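Local structure of Rv3651-like N-terminal domain-containing protein (4Q6U) at residues D12-E17 against V26-E31; V36-F41 against A50-I55; E57-G62 against G86-V91; Q63-I68 against I76-V81. The protein is of unknown function but, as a triple sensor-domain protein with one GAF-like and two PAS-like domains, probably takes part in sensing a signal. One frame throughout, in Å; residues are numbered along the deposited sequence.

Contact 1 of 4, residues D12-E17 against V26-E31; sequences DWLLVE and VARGRE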
loop_
_atom_site.group_PDB
_atom_site.type_symbol
_atom_site.label_atom_id
_atom_site.label_comp_id
_atom_site.label_asym_id
_atom_site.label_seq_id
_atom_site.Cartn_x
_atom_site.Cartn_y
_atom_site.Cartn_z
ATOM N N ASP B 12 2.298 -15.682 30.217
ATOM C CA ASP B 12 1.209 -14.927 29.597
ATOM C C ASP B 12 -0.018 -15.791 29.337
ATOM O O ASP B 12 0.071 -17.016 29.283
ATOM C CB ASP B 12 1.672 -14.303 28.279
ATOM C CG ASP B 12 2.711 -13.215 28.476
ATOM O OD1 ASP B 12 2.331 -12.089 28.859
ATOM O OD2 ASP B 12 3.906 -13.487 28.234
ATOM N N TRP B 13 -1.167 -15.138 29.182
ATOM C CA TRP B 13 -2.375 -15.800 28.712
ATOM C C TRP B 13 -2.236 -16.090 27.224
ATOM O O TRP B 13 -1.838 -15.219 26.457
ATOM C CB TRP B 13 -3.611 -14.926 28.940
ATOM C CG TRP B 13 -4.078 -14.844 30.345
ATOM C CD1 TRP B 13 -3.724 -13.915 31.282
ATOM C CD2 TRP B 13 -5.017 -15.721 30.981
ATOM N NE1 TRP B 13 -4.381 -14.166 32.467
ATOM C CE2 TRP B 13 -5.176 -15.271 32.308
ATOM C CE3 TRP B 13 -5.728 -16.848 30.556
ATOM C CZ2 TRP B 13 -6.023 -15.913 33.215
ATOM C CZ3 TRP B 13 -6.570 -17.483 31.460
ATOM C CH2 TRP B 13 -6.714 -17.009 32.770
ATOM N N LEU B 14 -2.569 -17.306 26.814
ATOM C CA LEU B 14 -2.621 -17.635 25.394
ATOM C C LEU B 14 -4.052 -17.539 24.871
ATOM O O LEU B 14 -4.942 -18.197 25.407
ATOM C CB LEU B 14 -2.086 -19.047 25.149
ATOM C CG LEU B 14 -0.619 -19.287 25.470
ATOM C CD1 LEU B 14 -0.247 -20.706 25.098
ATOM C CD2 LEU B 14 0.229 -18.270 24.711
ATOM N N LEU B 15 -4.282 -16.746 23.825
ATOM C CA LEU B 15 -5.595 -16.745 23.193
ATOM C C LEU B 15 -5.616 -17.758 22.053
ATOM O O LEU B 15 -4.847 -17.665 21.098
ATOM C CB LEU B 15 -5.973 -15.359 22.689
ATOM C CG LEU B 15 -7.373 -15.223 22.072
ATOM C CD1 LEU B 15 -8.461 -15.405 23.118
ATOM C CD2 LEU B 15 -7.530 -13.873 21.390
ATOM N N VAL B 16 -6.504 -18.735 22.174
ATOM C CA VAL B 16 -6.606 -19.818 21.211
ATOM C C VAL B 16 -7.926 -19.759 20.446
ATOM O O VAL B 16 -8.985 -19.784 21.046
ATOM C CB VAL B 16 -6.482 -21.184 21.911
ATOM C CG1 VAL B 16 -6.897 -22.306 20.979
ATOM C CG2 VAL B 16 -5.060 -21.384 22.419
ATOM N N GLU B 17 -7.844 -19.672 19.124
ATOM C CA GLU B 17 -9.022 -19.733 18.267
ATOM C C GLU B 17 -9.382 -21.203 18.079
ATOM O O GLU B 17 -8.523 -22.023 17.742
ATOM C CB GLU B 17 -8.755 -19.035 16.926
ATOM C CG GLU B 17 -10.003 -18.581 16.162
ATOM C CD GLU B 17 -10.464 -19.604 15.145
ATOM O OE1 GLU B 17 -10.125 -20.800 15.295
ATOM O OE2 GLU B 17 -11.156 -19.214 14.188
ATOM N N VAL B 26 -3.580 -17.334 18.575
ATOM C CA VAL B 26 -3.633 -16.074 17.854
ATOM C C VAL B 26 -3.091 -14.929 18.710
ATOM O O VAL B 26 -2.781 -13.854 18.191
ATOM C CB VAL B 26 -5.070 -15.739 17.393
ATOM C CG1 VAL B 26 -5.594 -16.818 16.450
ATOM C CG2 VAL B 26 -5.978 -15.596 18.584
ATOM N N ALA B 27 -2.949 -15.163 20.014
ATOM C CA ALA B 27 -2.346 -14.157 20.891
ATOM C C ALA B 27 -1.539 -14.766 22.034
ATOM O O ALA B 27 -2.010 -15.676 22.720
ATOM C CB ALA B 27 -3.416 -13.237 21.456
ATOM N N ARG B 28 -0.317 -14.271 22.219
ATOM C CA ARG B 28 0.425 -14.509 23.459
ATOM C C ARG B 28 0.418 -13.202 24.232
ATOM O O ARG B 28 1.106 -12.253 23.861
ATOM C CB ARG B 28 1.858 -14.977 23.198
ATOM C CG ARG B 28 2.620 -15.313 24.484
ATOM C CD ARG B 28 3.767 -16.297 24.250
ATOM N NE ARG B 28 4.772 -15.786 23.325
ATOM C CZ ARG B 28 5.839 -16.477 22.929
ATOM N NH1 ARG B 28 6.036 -17.709 23.378
ATOM N NH2 ARG B 28 6.710 -15.936 22.083
ATOM N N GLY B 29 -0.382 -13.135 25.288
ATOM C CA GLY B 29 -0.654 -11.851 25.898
ATOM C C GLY B 29 -1.423 -11.047 24.863
ATOM O O GLY B 29 -2.532 -11.419 24.505
ATOM N N ARG B 30 -0.821 -9.976 24.353
ATOM C CA ARG B 30 -1.486 -9.154 23.341
ATOM C C ARG B 30 -0.777 -9.202 21.991
ATOM O O ARG B 30 -1.260 -8.629 21.006
ATOM C CB ARG B 30 -1.598 -7.704 23.827
ATOM C CG ARG B 30 -2.487 -7.559 25.054
ATOM C CD ARG B 30 -2.521 -6.129 25.587
ATOM N NE ARG B 30 -3.241 -6.051 26.861
ATOM C CZ ARG B 30 -4.561 -5.957 26.982
ATOM N NH1 ARG B 30 -5.335 -5.935 25.902
ATOM N NH2 ARG B 30 -5.112 -5.888 28.186
ATOM N N GLU B 31 0.365 -9.887 21.950
ATOM C CA GLU B 31 1.144 -10.007 20.730
ATOM C C GLU B 31 0.481 -11.008 19.789
ATOM O O GLU B 31 0.167 -12.120 20.186
ATOM C CB GLU B 31 2.589 -10.426 21.044
HETATM O O HOH W 1 -4.052 -13.600 25.478
#

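Contact 2 of 4, residues V36-F41 against A50-I55; sequences VPITTF and AVRTAI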
loop_
_atom_site.group_PDB
_atom_site.type_symbol
_atom_site.label_atom_id
_atom_site.label_comp_id
_atom_site.label_asym_id
_atom_site.label_seq_id
_atom_site.Cartn_x
_atom_site.Cartn_y
_atom_site.Cartn_z
ATOM N N VAL B 36 -1.305 -20.352 14.806
ATOM C CA VAL B 36 -0.380 -21.470 14.951
ATOM C C VAL B 36 -0.998 -22.614 15.745
ATOM O O VAL B 36 -1.298 -22.455 16.930
ATOM C CB VAL B 36 0.918 -21.042 15.649
ATOM C CG1 VAL B 36 1.871 -22.227 15.745
ATOM C CG2 VAL B 36 1.560 -19.870 14.911
ATOM N N PRO B 37 -1.179 -23.776 15.092
ATOM C CA PRO B 37 -1.752 -24.955 15.750
ATOM C C PRO B 37 -1.046 -25.241 17.066
ATOM O O PRO B 37 0.188 -25.224 17.132
ATOM C CB PRO B 37 -1.522 -26.073 14.731
ATOM C CG PRO B 37 -1.525 -25.370 13.420
ATOM C CD PRO B 37 -0.847 -24.047 13.681
ATOM N N ILE B 38 -1.838 -25.476 18.105
ATOM C CA ILE B 38 -1.328 -25.588 19.459
ATOM C C ILE B 38 -0.214 -26.638 19.559
ATOM O O ILE B 38 0.679 -26.517 20.397
ATOM C CB ILE B 38 -2.478 -25.918 20.450
ATOM C CG1 ILE B 38 -2.082 -25.587 21.888
ATOM C CG2 ILE B 38 -2.955 -27.357 20.290
ATOM C CD1 ILE B 38 -2.132 -24.112 22.185
ATOM N N THR B 39 -0.242 -27.638 18.678
ATOM C CA THR B 39 0.777 -28.694 18.694
ATOM C C THR B 39 2.087 -28.218 18.081
ATOM O O THR B 39 3.143 -28.800 18.320
ATOM C CB THR B 39 0.320 -29.958 17.937
ATOM O OG1 THR B 39 0.012 -29.621 16.578
ATOM C CG2 THR B 39 -0.900 -30.580 18.603
ATOM N N THR B 40 2.004 -27.172 17.268
ATOM C CA THR B 40 3.183 -26.549 16.690
ATOM C C THR B 40 3.721 -25.495 17.650
ATOM O O THR B 40 4.922 -25.431 17.919
ATOM C CB THR B 40 2.871 -25.909 15.318
ATOM O OG1 THR B 40 2.668 -26.939 14.343
ATOM C CG2 THR B 40 4.015 -25.013 14.864
ATOM N N PHE B 41 2.813 -24.679 18.177
ATOM C CA PHE B 41 3.175 -23.618 19.106
ATOM C C PHE B 41 3.776 -24.209 20.380
ATOM O O PHE B 41 4.664 -23.617 20.990
ATOM C CB PHE B 41 1.947 -22.749 19.438
ATOM C CG PHE B 41 2.286 -21.460 20.137
ATOM C CD1 PHE B 41 2.621 -20.327 19.408
ATOM C CD2 PHE B 41 2.274 -21.379 21.519
ATOM C CE1 PHE B 41 2.943 -19.140 20.047
ATOM C CE2 PHE B 41 2.592 -20.195 22.167
ATOM C CZ PHE B 41 2.926 -19.074 21.428
ATOM N N ALA B 50 -1.659 -32.047 28.311
ATOM C CA ALA B 50 -2.612 -31.593 29.320
ATOM C C ALA B 50 -3.320 -30.313 28.883
ATOM O O ALA B 50 -4.513 -30.126 29.147
ATOM C CB ALA B 50 -1.911 -31.381 30.653
ATOM N N VAL B 51 -2.579 -29.434 28.216
ATOM C CA VAL B 51 -3.152 -28.200 27.698
ATOM C C VAL B 51 -4.245 -28.511 26.685
ATOM O O VAL B 51 -5.317 -27.902 26.716
ATOM C CB VAL B 51 -2.075 -27.301 27.056
ATOM C CG1 VAL B 51 -2.708 -26.286 26.124
ATOM C CG2 VAL B 51 -1.277 -26.600 28.132
ATOM N N ARG B 52 -3.980 -29.471 25.801
ATOM C CA ARG B 52 -4.969 -29.884 24.814
ATOM C C ARG B 52 -6.243 -30.362 25.504
ATOM O O ARG B 52 -7.350 -30.098 25.042
ATOM C CB ARG B 52 -4.414 -30.988 23.910
ATOM C CG ARG B 52 -3.239 -30.560 23.045
ATOM C CD ARG B 52 -2.790 -31.681 22.111
ATOM N NE ARG B 52 -3.678 -31.835 20.960
ATOM C CZ ARG B 52 -3.517 -32.753 20.011
ATOM N NH1 ARG B 52 -2.504 -33.606 20.077
ATOM N NH2 ARG B 52 -4.371 -32.823 18.997
ATOM N N THR B 53 -6.074 -31.047 26.631
ATOM C CA THR B 53 -7.200 -31.604 27.372
ATOM C C THR B 53 -8.024 -30.504 28.042
ATOM O O THR B 53 -9.255 -30.547 28.031
ATOM C CB THR B 53 -6.713 -32.621 28.428
ATOM O OG1 THR B 53 -6.060 -33.712 27.766
ATOM C CG2 THR B 53 -7.875 -33.156 29.246
ATOM N N ALA B 54 -7.338 -29.516 28.608
ATOM C CA ALA B 54 -7.997 -28.384 29.250
ATOM C C ALA B 54 -8.873 -27.616 28.267
ATOM O O ALA B 54 -10.006 -27.254 28.579
ATOM C CB ALA B 54 -6.968 -27.450 29.868
ATOM N N ILE B 55 -8.333 -27.359 27.082
ATOM C CA ILE B 55 -9.065 -26.625 26.054
ATOM C C ILE B 55 -10.259 -27.452 25.575
ATOM O O ILE B 55 -11.371 -26.938 25.443
ATOM C CB ILE B 55 -8.151 -26.264 24.857
ATOM C CG1 ILE B 55 -7.033 -25.318 25.302
ATOM C CG2 ILE B 55 -8.953 -25.626 23.719
ATOM C CD1 ILE B 55 -5.978 -25.079 24.240
#

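Contact 3 of 4, residues E57-G62 against G86-V91; sequences ETLQTG and GRMHGV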
loop_
_atom_site.group_PDB
_atom_site.type_symbol
_atom_site.label_atom_id
_atom_site.label_comp_id
_atom_site.label_asym_id
_atom_site.label_seq_id
_atom_site.Cartn_x
_atom_site.Cartn_y
_atom_site.Cartn_z
ATOM N N GLU B 57 -11.968 -29.756 27.077
ATOM C CA GLU B 57 -13.016 -29.780 28.096
ATOM C C GLU B 57 -13.774 -28.447 28.161
ATOM O O GLU B 57 -14.992 -28.422 28.350
ATOM C CB GLU B 57 -12.420 -30.117 29.466
ATOM N N THR B 58 -13.052 -27.343 27.998
ATOM C CA THR B 58 -13.668 -26.020 28.012
ATOM C C THR B 58 -14.653 -25.888 26.863
ATOM O O THR B 58 -15.715 -25.275 27.006
ATOM C CB THR B 58 -12.615 -24.902 27.915
ATOM O OG1 THR B 58 -11.774 -24.947 29.072
ATOM C CG2 THR B 58 -13.279 -23.532 27.835
ATOM N N LEU B 59 -14.304 -26.480 25.725
ATOM C CA LEU B 59 -15.211 -26.508 24.586
ATOM C C LEU B 59 -16.453 -27.327 24.930
ATOM O O LEU B 59 -17.571 -26.930 24.637
ATOM C CB LEU B 59 -14.518 -27.081 23.348
ATOM C CG LEU B 59 -13.384 -26.241 22.760
ATOM C CD1 LEU B 59 -12.919 -26.813 21.431
ATOM C CD2 LEU B 59 -13.844 -24.812 22.604
ATOM N N GLN B 60 -16.232 -28.468 25.568
ATOM C CA GLN B 60 -17.302 -29.375 25.989
ATOM C C GLN B 60 -18.319 -28.740 26.930
ATOM O O GLN B 60 -19.529 -28.851 26.737
ATOM C CB GLN B 60 -16.700 -30.588 26.694
ATOM C CG GLN B 60 -16.638 -31.869 25.897
ATOM C CD GLN B 60 -16.028 -32.986 26.716
ATOM O OE1 GLN B 60 -15.451 -32.741 27.775
ATOM N NE2 GLN B 60 -16.162 -34.221 26.240
ATOM N N THR B 61 -17.797 -28.094 27.963
ATOM C CA THR B 61 -18.584 -27.664 29.105
ATOM C C THR B 61 -19.068 -26.234 29.015
ATOM O O THR B 61 -19.991 -25.855 29.734
ATOM C CB THR B 61 -17.773 -27.795 30.402
ATOM O OG1 THR B 61 -16.622 -26.936 30.336
ATOM C CG2 THR B 61 -17.328 -29.244 30.610
ATOM N N GLY B 62 -18.420 -25.438 28.160
ATOM C CA GLY B 62 -18.723 -24.021 28.043
ATOM C C GLY B 62 -18.347 -23.249 29.294
ATOM O O GLY B 62 -18.776 -22.110 29.499
ATOM N N GLY B 86 -24.256 -17.879 21.837
ATOM C CA GLY B 86 -23.904 -19.109 22.527
ATOM C C GLY B 86 -22.726 -19.867 21.935
ATOM O O GLY B 86 -22.295 -20.879 22.484
ATOM N N ARG B 87 -22.196 -19.374 20.820
ATOM C CA ARG B 87 -21.114 -20.046 20.103
ATOM C C ARG B 87 -19.743 -19.728 20.673
ATOM O O ARG B 87 -19.403 -18.573 20.919
ATOM C CB ARG B 87 -21.134 -19.665 18.617
ATOM C CG ARG B 87 -22.378 -20.140 17.880
ATOM C CD ARG B 87 -22.363 -21.651 17.708
ATOM N NE ARG B 87 -21.112 -22.101 17.102
ATOM C CZ ARG B 87 -20.864 -22.087 15.796
ATOM N NH1 ARG B 87 -21.786 -21.643 14.943
ATOM N NH2 ARG B 87 -19.692 -22.517 15.342
HETATM N N MSE B 88 -18.949 -20.770 20.863
HETATM C CA MSE B 88 -17.595 -20.617 21.373
HETATM C C MSE B 88 -16.655 -20.194 20.258
HETATM O O MSE B 88 -16.473 -20.933 19.295
HETATM C CB MSE B 88 -17.127 -21.928 21.993
HETATM C CG MSE B 88 -15.741 -21.869 22.566
HETATM SE SE MSE B 88 -15.743 -21.835 24.501
HETATM C CE MSE B 88 -17.167 -23.122 24.833
ATOM N N HIS B 89 -16.076 -19.000 20.372
ATOM C CA HIS B 89 -15.149 -18.512 19.360
ATOM C C HIS B 89 -13.711 -18.872 19.691
ATOM O O HIS B 89 -12.854 -18.975 18.804
ATOM C CB HIS B 89 -15.261 -16.994 19.208
ATOM C CG HIS B 89 -16.448 -16.558 18.413
ATOM N ND1 HIS B 89 -16.474 -15.376 17.700
ATOM C CD2 HIS B 89 -17.653 -17.142 18.209
ATOM C CE1 HIS B 89 -17.640 -15.252 17.098
ATOM N NE2 HIS B 89 -18.377 -16.312 17.390
ATOM N N GLY B 90 -13.439 -19.026 20.975
ATOM C CA GLY B 90 -12.092 -19.340 21.402
ATOM C C GLY B 90 -11.997 -19.626 22.885
ATOM O O GLY B 90 -12.998 -19.599 23.607
ATOM N N VAL B 91 -10.775 -19.908 23.321
ATOM C CA VAL B 91 -10.468 -20.190 24.714
ATOM C C VAL B 91 -9.174 -19.464 25.070
ATOM O O VAL B 91 -8.212 -19.494 24.302
ATOM C CB VAL B 91 -10.305 -21.715 24.976
ATOM C CG1 VAL B 91 -9.811 -21.985 26.406
ATOM C CG2 VAL B 91 -11.599 -22.456 24.697
#

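Contact 4 of 4, residues Q63-I68 against I76-V81; sequences QSLTSI and IRTEPV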
loop_
_atom_site.group_PDB
_atom_site.type_symbol
_atom_site.label_atom_id
_atom_site.label_comp_id
_atom_site.label_asym_id
_atom_site.label_seq_id
_atom_site.Cartn_x
_atom_site.Cartn_y
_atom_site.Cartn_z
ATOM N N GLN B 63 -17.522 -23.871 30.130
ATOM C CA GLN B 63 -17.209 -23.338 31.446
ATOM C C GLN B 63 -15.753 -22.901 31.592
ATOM O O GLN B 63 -14.868 -23.422 30.919
ATOM C CB GLN B 63 -17.528 -24.392 32.510
ATOM C CG GLN B 63 -19.013 -24.646 32.677
ATOM C CD GLN B 63 -19.676 -23.568 33.502
ATOM O OE1 GLN B 63 -19.379 -23.417 34.690
ATOM N NE2 GLN B 63 -20.568 -22.804 32.880
ATOM N N SER B 64 -15.522 -21.943 32.481
ATOM C CA SER B 64 -14.187 -21.652 32.959
ATOM C C SER B 64 -13.709 -22.849 33.772
ATOM O O SER B 64 -14.438 -23.349 34.618
ATOM C CB SER B 64 -14.175 -20.381 33.807
ATOM O OG SER B 64 -14.676 -19.279 33.072
ATOM N N LEU B 65 -12.497 -23.320 33.508
ATOM C CA LEU B 65 -11.988 -24.494 34.212
ATOM C C LEU B 65 -10.681 -24.218 34.932
ATOM O O LEU B 65 -9.903 -23.350 34.533
ATOM C CB LEU B 65 -11.787 -25.660 33.243
ATOM C CG LEU B 65 -13.040 -26.240 32.593
ATOM C CD1 LEU B 65 -12.656 -27.314 31.594
ATOM C CD2 LEU B 65 -13.962 -26.799 33.659
ATOM N N THR B 66 -10.447 -24.971 35.998
ATOM C CA THR B 66 -9.153 -24.981 36.665
ATOM C C THR B 66 -8.689 -26.429 36.738
ATOM O O THR B 66 -9.281 -27.228 37.445
ATOM C CB THR B 66 -9.227 -24.363 38.072
ATOM O OG1 THR B 66 -9.448 -22.952 37.954
ATOM C CG2 THR B 66 -7.936 -24.608 38.841
ATOM N N SER B 67 -7.663 -26.771 35.964
ATOM C CA SER B 67 -7.202 -28.149 35.887
ATOM C C SER B 67 -5.839 -28.261 36.559
ATOM O O SER B 67 -5.004 -27.357 36.449
ATOM C CB SER B 67 -7.119 -28.627 34.433
ATOM O OG SER B 67 -8.328 -28.406 33.726
ATOM N N ILE B 68 -5.609 -29.370 37.245
ATOM C CA ILE B 68 -4.357 -29.554 37.957
ATOM C C ILE B 68 -3.585 -30.750 37.409
ATOM O O ILE B 68 -4.163 -31.793 37.110
ATOM C CB ILE B 68 -4.617 -29.723 39.475
ATOM C CG1 ILE B 68 -4.964 -28.368 40.097
ATOM C CG2 ILE B 68 -3.425 -30.348 40.187
ATOM C CD1 ILE B 68 -5.530 -28.477 41.496
ATOM N N ILE B 76 -3.627 -25.451 35.061
ATOM C CA ILE B 76 -4.020 -24.883 33.781
ATOM C C ILE B 76 -5.350 -24.175 33.965
ATOM O O ILE B 76 -6.292 -24.741 34.517
ATOM C CB ILE B 76 -4.141 -25.962 32.683
ATOM C CG1 ILE B 76 -2.876 -26.825 32.637
ATOM C CG2 ILE B 76 -4.435 -25.331 31.332
ATOM C CD1 ILE B 76 -2.890 -27.892 31.562
ATOM N N ARG B 77 -5.432 -22.928 33.522
ATOM C CA ARG B 77 -6.685 -22.200 33.670
ATOM C C ARG B 77 -7.200 -21.789 32.310
ATOM O O ARG B 77 -6.450 -21.293 31.474
ATOM C CB ARG B 77 -6.503 -20.993 34.584
ATOM C CG ARG B 77 -5.890 -21.364 35.926
ATOM C CD ARG B 77 -5.923 -20.200 36.883
ATOM N NE ARG B 77 -7.250 -19.599 36.940
ATOM C CZ ARG B 77 -7.745 -18.990 38.012
ATOM N NH1 ARG B 77 -7.017 -18.913 39.123
ATOM N NH2 ARG B 77 -8.966 -18.470 37.977
ATOM N N THR B 78 -8.483 -22.040 32.081
ATOM C CA THR B 78 -9.086 -21.715 30.805
ATOM C C THR B 78 -10.321 -20.830 30.970
ATOM O O THR B 78 -11.102 -20.982 31.910
ATOM C CB THR B 78 -9.477 -22.987 30.027
ATOM O OG1 THR B 78 -10.267 -23.844 30.860
ATOM C CG2 THR B 78 -8.239 -23.740 29.565
ATOM N N GLU B 79 -10.467 -19.902 30.030
ATOM C CA GLU B 79 -11.578 -18.968 29.977
ATOM C C GLU B 79 -12.201 -19.054 28.599
ATOM O O GLU B 79 -11.538 -18.755 27.603
ATOM C CB GLU B 79 -11.105 -17.537 30.249
ATOM C CG GLU B 79 -10.577 -17.308 31.646
ATOM C CD GLU B 79 -11.642 -17.485 32.699
ATOM O OE1 GLU B 79 -12.807 -17.143 32.428
ATOM O OE2 GLU B 79 -11.315 -17.979 33.791
ATOM N N PRO B 80 -13.468 -19.482 28.528
ATOM C CA PRO B 80 -14.165 -19.535 27.243
ATOM C C PRO B 80 -14.386 -18.137 26.673
ATOM O O PRO B 80 -14.566 -17.187 27.437
ATOM C CB PRO B 80 -15.505 -20.200 27.605
ATOM C CG PRO B 80 -15.718 -19.829 29.015
ATOM C CD PRO B 80 -14.343 -19.923 29.631
ATOM N N VAL B 81 -14.347 -18.014 25.353
ATOM C CA VAL B 81 -14.772 -16.789 24.704
ATOM C C VAL B 81 -16.034 -17.117 23.921
ATOM O O VAL B 81 -15.975 -17.752 22.864
ATOM C CB VAL B 81 -13.707 -16.214 23.766
ATOM C CG1 VAL B 81 -14.104 -14.810 23.330
ATOM C CG2 VAL B 81 -12.352 -16.182 24.458
HETATM O O HOH W 2 -8.354 -25.768 32.912
#

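Contact 1 of 4, residues D12-E17 against V26-E31
A classic beta bulge interrupts the hairpin of strands 14-17 and 24-28: two residues, V26 and A27, stand opposite the single residue L15, whose carbonyl oxygen receives the N-H of each. The two bonds are unequal. V26 N lies nearly along the C=O axis at 2.8 Å from L15 O, whereas A27 N makes a weak bond of 3.3 Å to the same oxygen. V26 carries the distortion in its backbone, with psi at -15°. Beyond it regular antiparallel pairing resumes. L15 N donates to A27 O over 2.7 Å in the hydrogen-bonded pair L15–A27, L14 and R28 form the adjoining non-hydrogen-bonded pair, and G29 N reaches W13 O at 2.8 Å. A water donates to both W13 O and G29 O where a type II' turn, R28 to E31, redirects the chain; G29 supplies its positive phi (65°). The CB atoms of L15 and A27 meet on one face of the sheet at 3.5 Å. L15 holds CG anti to the backbone N (chi1 -177°) and crosses V26 obliquely, CD2 resting 3.6 Å from V26 CG2. On the other face L14 and R28 run side by side in the same direction, so that L14 CD2 lies along the aliphatic part of the arginine, 3.8 Å from R28 CG. Strand 14-17 continues the six-stranded antiparallel sheet on its other edge by pairing with strand 88-97, while F41 of helix 38-41 packs on L14 and R28, and W214 of strand 206-215 packs on L15 and A27.

Contact 2 of 4, residues V36-F41 against A50-I55
Helix 48-61 lies across one face of the antiparallel sheet in the GAF-like N-terminal domain, and here its flank meets the short helix 38-41 that follows edge strand 31-37. R52 makes the outer part of the contact. Its CB points neither toward nor away from the short helix, and CG is set anti to the carbonyl carbon (chi1 -64°), where it comes 4.2 Å from I38 CG2. CD continues in an extended chain (chi2 -177°) and passes T39 CG2 at 4.1 Å. A bend at chi3 (77°) then turns NE and the guanidinium across the threonine: T39 CG2 is 3.7 Å from R52 CZ, and the methyl sits over the centre of the planar group, within van der Waals range of NH1 and NE too. The T39 hydroxyl is turned elsewhere, OG1 being bonded to E22 OE2. Deeper in, the contact is wholly aliphatic. I38 points at the long helix and its longer branch meets two residues one turn apart, CG1 lying 4.3 Å from V51 CG1 and, at the tip, CD1 lying 4.5 Å from I55 CD1. These are loose approaches, and the same helix residues also rest on the sheet below, V51 on I76 and S95, I55 on V93. The short helix starts from P37 at its N-cap position. P37 O accepts two backbone bonds at once, from T40 N at 2.7 Å and from F41 N at 2.9 Å.

Contact 3 of 4, residues E57-G62 against G86-V91
E57 O, in the last turn of helix 48-61, takes two bonds from T61: the backbone N at 2.9 Å and, from above the carbonyl plane, OG1 at 3.0 Å. T58 follows, pointing at the strand. Its CG2, anti to the backbone N, meets V91 CG2 tip to tip at 3.7 Å, while OG1, on the other branch, is bonded to T78 OG1 and to A54 O. T58 O also touches the methyl end of M88, a selenomethionine, with M88 CE 3.4 Å away. L59 sends CD2 obliquely across both strand residues, 3.5 Å from M88 CG and 3.9 Å from V91 CG2. The turn 57-61 runs at 148° to strand 88-91, so the two are roughly antiparallel. This is helix-on-sheet packing in the GAF-like domain, with M88 and V91 rising from the face of strand 88-97, an inner strand between 14-17 and 74-82, that the helix lies over. H89, between them, points to the reverse side, where ND1 meets A211 O; a classic beta bulge sets H89 and G90 against V81. T61 uses its OG1 a second time, with Q63 N. G62, just past the helix, takes positive phi, its N still bonded to T58 O. Bends at chi2 (106°) and chi3 (40°) fold the M88 chain so that CE lies against this last turn, 3.7 Å from G62 CA.

Contact 4 of 4, residues Q63-I68 against I76-V81
Strands 65-68 and 76-81 run antiparallel at 162°, joined by two hydrogen-bonded pairs, S67–I76 and L65–T78, with T66–R77 the non-hydrogen-bonded pair between them. The S67–I76 pair is the tighter one: I76 N to S67 O spans 2.7 Å, and S67 N to I76 O spans 2.8 Å and is almost straight, 177° at the hydrogen. At L65–T78 the bonds lengthen to 3.1 Å from T78 N to L65 O and 3.2 Å from L65 N to T78 O, the latter coming from above the carbonyl plane. On the helix-facing side L65 and T78 lie side by side, and T78 OG1 touches L65 CB at 3.4 Å. That hydroxyl occupies the crowded position between backbone N and carbonyl carbon (chi1 52°) and is bonded to T58 of helix 48-61. A water donates to I76 O and is bonded to S67 OG over 2.8 Å, with a weak further bond to T78 OG1. This hairpin forms one margin of the six-stranded sheet in the GAF-like domain, 65-69 being an outermost strand. On the reverse face R77 runs alongside T66, whose OG1 lies loosely over one face of the guanidinium, displaced toward its rim; R77 NE is buried here without a partner in the model. Further along, S64 OG donates to E79 OE1 at 2.9 Å, meeting the carboxylate from above its plane. E79 doubles back at chi2 to present this oxygen, and P80 CD lies against the same S64 hydroxyl.

All four contacts belong to the GAF-like domain and to one six-stranded antiparallel sheet with its covering helices. Contacts 1 and 4 are hairpins to either side of strand 88-97, their centres about 14 Å apart; V16 N in contact 1 lies 2.8 Å from V91 O in contact 3, a probable hydrogen bond that joins strand 14-17 to strand 88-97. Contacts 2 and 3 share helix 48-61, touching where I55 CG2 approaches V91 CG2. Contact 4 is nested in the loop closed by contact 3, with T58 OG1 2.6 Å from T78 OG1. Contact 2 meets contact 4 through A54 CB, 3.6 Å from I76 CG2, and contact 1 through V16 CG2, 4.0 Å from I38 CD1.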